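Local coordinates for protein glucoamylase (PDB 1LF6) that probably hydrolyses terminal alpha-1,4-linked glucose residues one after another from the non-reducing ends of starch-like chains, releasing beta-D-glucose, at residues A[300-305]-A[350-355]. Numbering follows the deposited sequence.
Sequences NSMMIL and NAFIAA
Met302 and Phe352 reach past each other in opposite directions in a buried contact between two helices, and this exchange of long side chains illustrates how an apolar interface can be built without polar bonds between its two segments. The thioether supplies the first group of contacts. Its chain is bent at both chi2 (-48°) and chi3 (-57°), which turns the terminal methyl across to the other helix although the CB of Met302 does not itself point there. Met302 CE lies 3.4 Å from Phe352 CD1, meeting the ring obliquely, and 3.5 Å from Ala355 CB. Met302 SD follows behind, 3.8 Å from Ala355 CB, so sulfur and methyl both rest on the small side chain of that alanine.

The second group belongs to Leu305, one helical turn further on. One branch makes the crossing, with Leu305 CD1 3.8 Å from Ala351 CB. At the far end of the phenyl ring, Phe352 CZ approaches Leu305 CB at 3.9 Å, and the Leu305 carbonyl carbon is equally near. The ring thus spans from the methionine methyl to the leucine backbone. Ala351 and Ala355, a turn apart, both direct their CB atoms at the partner helix and offer short methyl side chains there, while Ala351 O also lies near the Met302 methyl; with 10.7 Å between the axes, the longer side chains bridge the gap.

The two helix segments run at 128° to one another, within the catalytic (alpha/alpha) barrel of this family 15 enzyme and away from its predicted catalytic residues. Tyr283 of helix 269-284 touches both Met302 and Phe352, the phenyl ring also meets that of Tyr317, and Val660 of helix 653-668 packs on Met302. Beyond Phe352, Ser360 brings in the next helix, 358-375.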
ATOM      1  N   ASN A 300       5.194 -13.689   0.271  1.00 15.88           N
ATOM      2  CA  ASN A 300       3.998 -12.850   0.296  1.00 16.40           C
ATOM      3  C   ASN A 300       4.400 -11.397   0.070  1.00 16.49           C
ATOM      4  O   ASN A 300       3.812 -10.702  -0.763  1.00 16.71           O
ATOM      5  CB  ASN A 300       3.261 -12.986   1.641  1.00 14.54           C
ATOM      6  CG  ASN A 300       1.881 -12.331   1.625  1.00 16.75           C
ATOM      7  OD1 ASN A 300       1.566 -11.495   2.473  1.00 19.67           O
ATOM      8  ND2 ASN A 300       1.055 -12.714   0.662  1.00 13.86           N
ATOM      9  N   SER A 301       5.413 -10.940   0.806  1.00 15.65           N
ATOM     10  CA  SER A 301       5.883  -9.563   0.677  1.00 16.34           C
ATOM     11  C   SER A 301       6.349  -9.252  -0.745  1.00 16.86           C
ATOM     12  O   SER A 301       5.995  -8.216  -1.301  1.00 16.20           O
ATOM     13  CB  SER A 301       7.036  -9.296   1.656  1.00 14.91           C
ATOM     14  OG  SER A 301       6.614  -9.480   2.999  1.00 14.08           O
ATOM     15  N   MET A 302       7.133 -10.154  -1.334  1.00 15.32           N
ATOM     16  CA  MET A 302       7.637  -9.919  -2.680  1.00 15.90           C
ATOM     17  C   MET A 302       6.548  -9.863  -3.753  1.00 16.06           C
ATOM     18  O   MET A 302       6.665  -9.107  -4.716  1.00 17.22           O
ATOM     19  CB  MET A 302       8.697 -10.964  -3.047  1.00 16.46           C
ATOM     20  CG  MET A 302      10.001 -10.835  -2.253  1.00 16.16           C
ATOM     21  SD  MET A 302      10.646  -9.149  -2.199  1.00 18.68           S
ATOM     22  CE  MET A 302      10.803  -8.766  -3.954  1.00 15.87           C
ATOM     23  N   MET A 303       5.489 -10.651  -3.594  1.00 16.53           N
ATOM     24  CA  MET A 303       4.403 -10.638  -4.570  1.00 16.98           C
ATOM     25  C   MET A 303       3.632  -9.328  -4.431  1.00 16.11           C
ATOM     26  O   MET A 303       3.265  -8.695  -5.429  1.00 15.04           O
ATOM     27  CB  MET A 303       3.457 -11.820  -4.344  1.00 17.12           C
ATOM     28  CG  MET A 303       4.136 -13.177  -4.468  1.00 21.91           C
ATOM     29  SD  MET A 303       2.999 -14.578  -4.448  1.00 23.28           S
ATOM     30  CE  MET A 303       3.087 -15.052  -6.078  1.00 27.65           C
ATOM     31  N   ILE A 304       3.388  -8.929  -3.187  1.00 15.49           N
ATOM     32  CA  ILE A 304       2.674  -7.689  -2.921  1.00 16.66           C
ATOM     33  C   ILE A 304       3.419  -6.529  -3.575  1.00 16.66           C
ATOM     34  O   ILE A 304       2.804  -5.680  -4.220  1.00 17.70           O
ATOM     35  CB  ILE A 304       2.533  -7.431  -1.396  1.00 17.71           C
ATOM     36  CG1 ILE A 304       1.536  -8.420  -0.797  1.00 17.11           C
ATOM     37  CG2 ILE A 304       2.084  -5.989  -1.139  1.00 14.03           C
ATOM     38  CD1 ILE A 304       1.375  -8.289   0.702  1.00 19.39           C
ATOM     39  N   LEU A 305       4.741  -6.498  -3.428  1.00 18.33           N
ATOM     40  CA  LEU A 305       5.535  -5.429  -4.032  1.00 18.86           C
ATOM     41  C   LEU A 305       5.413  -5.525  -5.546  1.00 19.00           C
ATOM     42  O   LEU A 305       5.150  -4.538  -6.232  1.00 18.74           O
ATOM     43  CB  LEU A 305       7.009  -5.547  -3.617  1.00 18.01           C
ATOM     44  CG  LEU A 305       7.298  -5.381  -2.121  1.00 21.03           C
ATOM     45  CD1 LEU A 305       8.796  -5.465  -1.880  1.00 18.54           C
ATOM     46  CD2 LEU A 305       6.745  -4.039  -1.622  1.00 18.33           C
ATOM     47  N   ASN A 350      15.261  -1.884  -3.198  1.00 17.87           N
ATOM     48  CA  ASN A 350      16.261  -2.603  -2.428  1.00 18.76           C
ATOM     49  C   ASN A 350      15.785  -4.012  -2.082  1.00 18.47           C
ATOM     50  O   ASN A 350      16.591  -4.949  -2.022  1.00 17.92           O
ATOM     51  CB  ASN A 350      16.624  -1.834  -1.155  1.00 17.99           C
ATOM     52  CG  ASN A 350      17.494  -0.633  -1.444  1.00 21.30           C
ATOM     53  OD1 ASN A 350      18.311  -0.658  -2.368  1.00 21.13           O
ATOM     54  ND2 ASN A 350      17.338   0.421  -0.652  1.00 17.24           N
ATOM     55  N   ALA A 351      14.482  -4.165  -1.857  1.00 15.78           N
ATOM     56  CA  ALA A 351      13.919  -5.479  -1.549  1.00 15.78           C
ATOM     57  C   ALA A 351      14.001  -6.339  -2.813  1.00 16.58           C
ATOM     58  O   ALA A 351      14.372  -7.505  -2.751  1.00 16.85           O
ATOM     59  CB  ALA A 351      12.469  -5.341  -1.097  1.00 14.52           C
ATOM     60  N   PHE A 352      13.652  -5.761  -3.961  1.00 16.76           N
ATOM     61  CA  PHE A 352      13.732  -6.505  -5.212  1.00 18.16           C
ATOM     62  C   PHE A 352      15.171  -6.968  -5.435  1.00 18.01           C
ATOM     63  O   PHE A 352      15.406  -8.088  -5.875  1.00 18.98           O
ATOM     64  CB  PHE A 352      13.280  -5.636  -6.399  1.00 15.67           C
ATOM     65  CG  PHE A 352      11.785  -5.559  -6.567  1.00 14.53           C
ATOM     66  CD1 PHE A 352      11.025  -6.722  -6.672  1.00 14.24           C
ATOM     67  CD2 PHE A 352      11.141  -4.328  -6.651  1.00 13.62           C
ATOM     68  CE1 PHE A 352       9.639  -6.662  -6.860  1.00 13.98           C
ATOM     69  CE2 PHE A 352       9.756  -4.255  -6.840  1.00 13.17           C
ATOM     70  CZ  PHE A 352       9.007  -5.422  -6.944  1.00 14.56           C
ATOM     71  N   ILE A 353      16.131  -6.101  -5.133  1.00 19.11           N
ATOM     72  CA  ILE A 353      17.538  -6.449  -5.297  1.00 20.07           C
ATOM     73  C   ILE A 353      17.889  -7.626  -4.400  1.00 19.70           C
ATOM     74  O   ILE A 353      18.454  -8.618  -4.855  1.00 20.62           O
ATOM     75  CB  ILE A 353      18.467  -5.271  -4.940  1.00 20.52           C
ATOM     76  CG1 ILE A 353      18.252  -4.118  -5.925  1.00 21.84           C
ATOM     77  CG2 ILE A 353      19.925  -5.726  -4.972  1.00 22.01           C
ATOM     78  CD1 ILE A 353      18.537  -4.484  -7.360  1.00 26.37           C
ATOM     79  N   ALA A 354      17.540  -7.507  -3.122  1.00 19.01           N
ATOM     80  CA  ALA A 354      17.817  -8.546  -2.144  1.00 18.95           C
ATOM     81  C   ALA A 354      17.169  -9.875  -2.510  1.00 20.81           C
ATOM     82  O   ALA A 354      17.688 -10.945  -2.173  1.00 21.58           O
ATOM     83  CB  ALA A 354      17.332  -8.105  -0.774  1.00 18.53           C
ATOM     84  N   ALA A 355      16.027  -9.799  -3.187  1.00 20.92           N
ATOM     85  CA  ALA A 355      15.281 -10.986  -3.593  1.00 22.65           C
ATOM     86  C   ALA A 355      15.771 -11.574  -4.918  1.00 23.05           C
ATOM     87  O   ALA A 355      15.412 -12.696  -5.269  1.00 24.25           O
ATOM     88  CB  ALA A 355      13.794 -10.648  -3.690  1.00 21.23           C
TER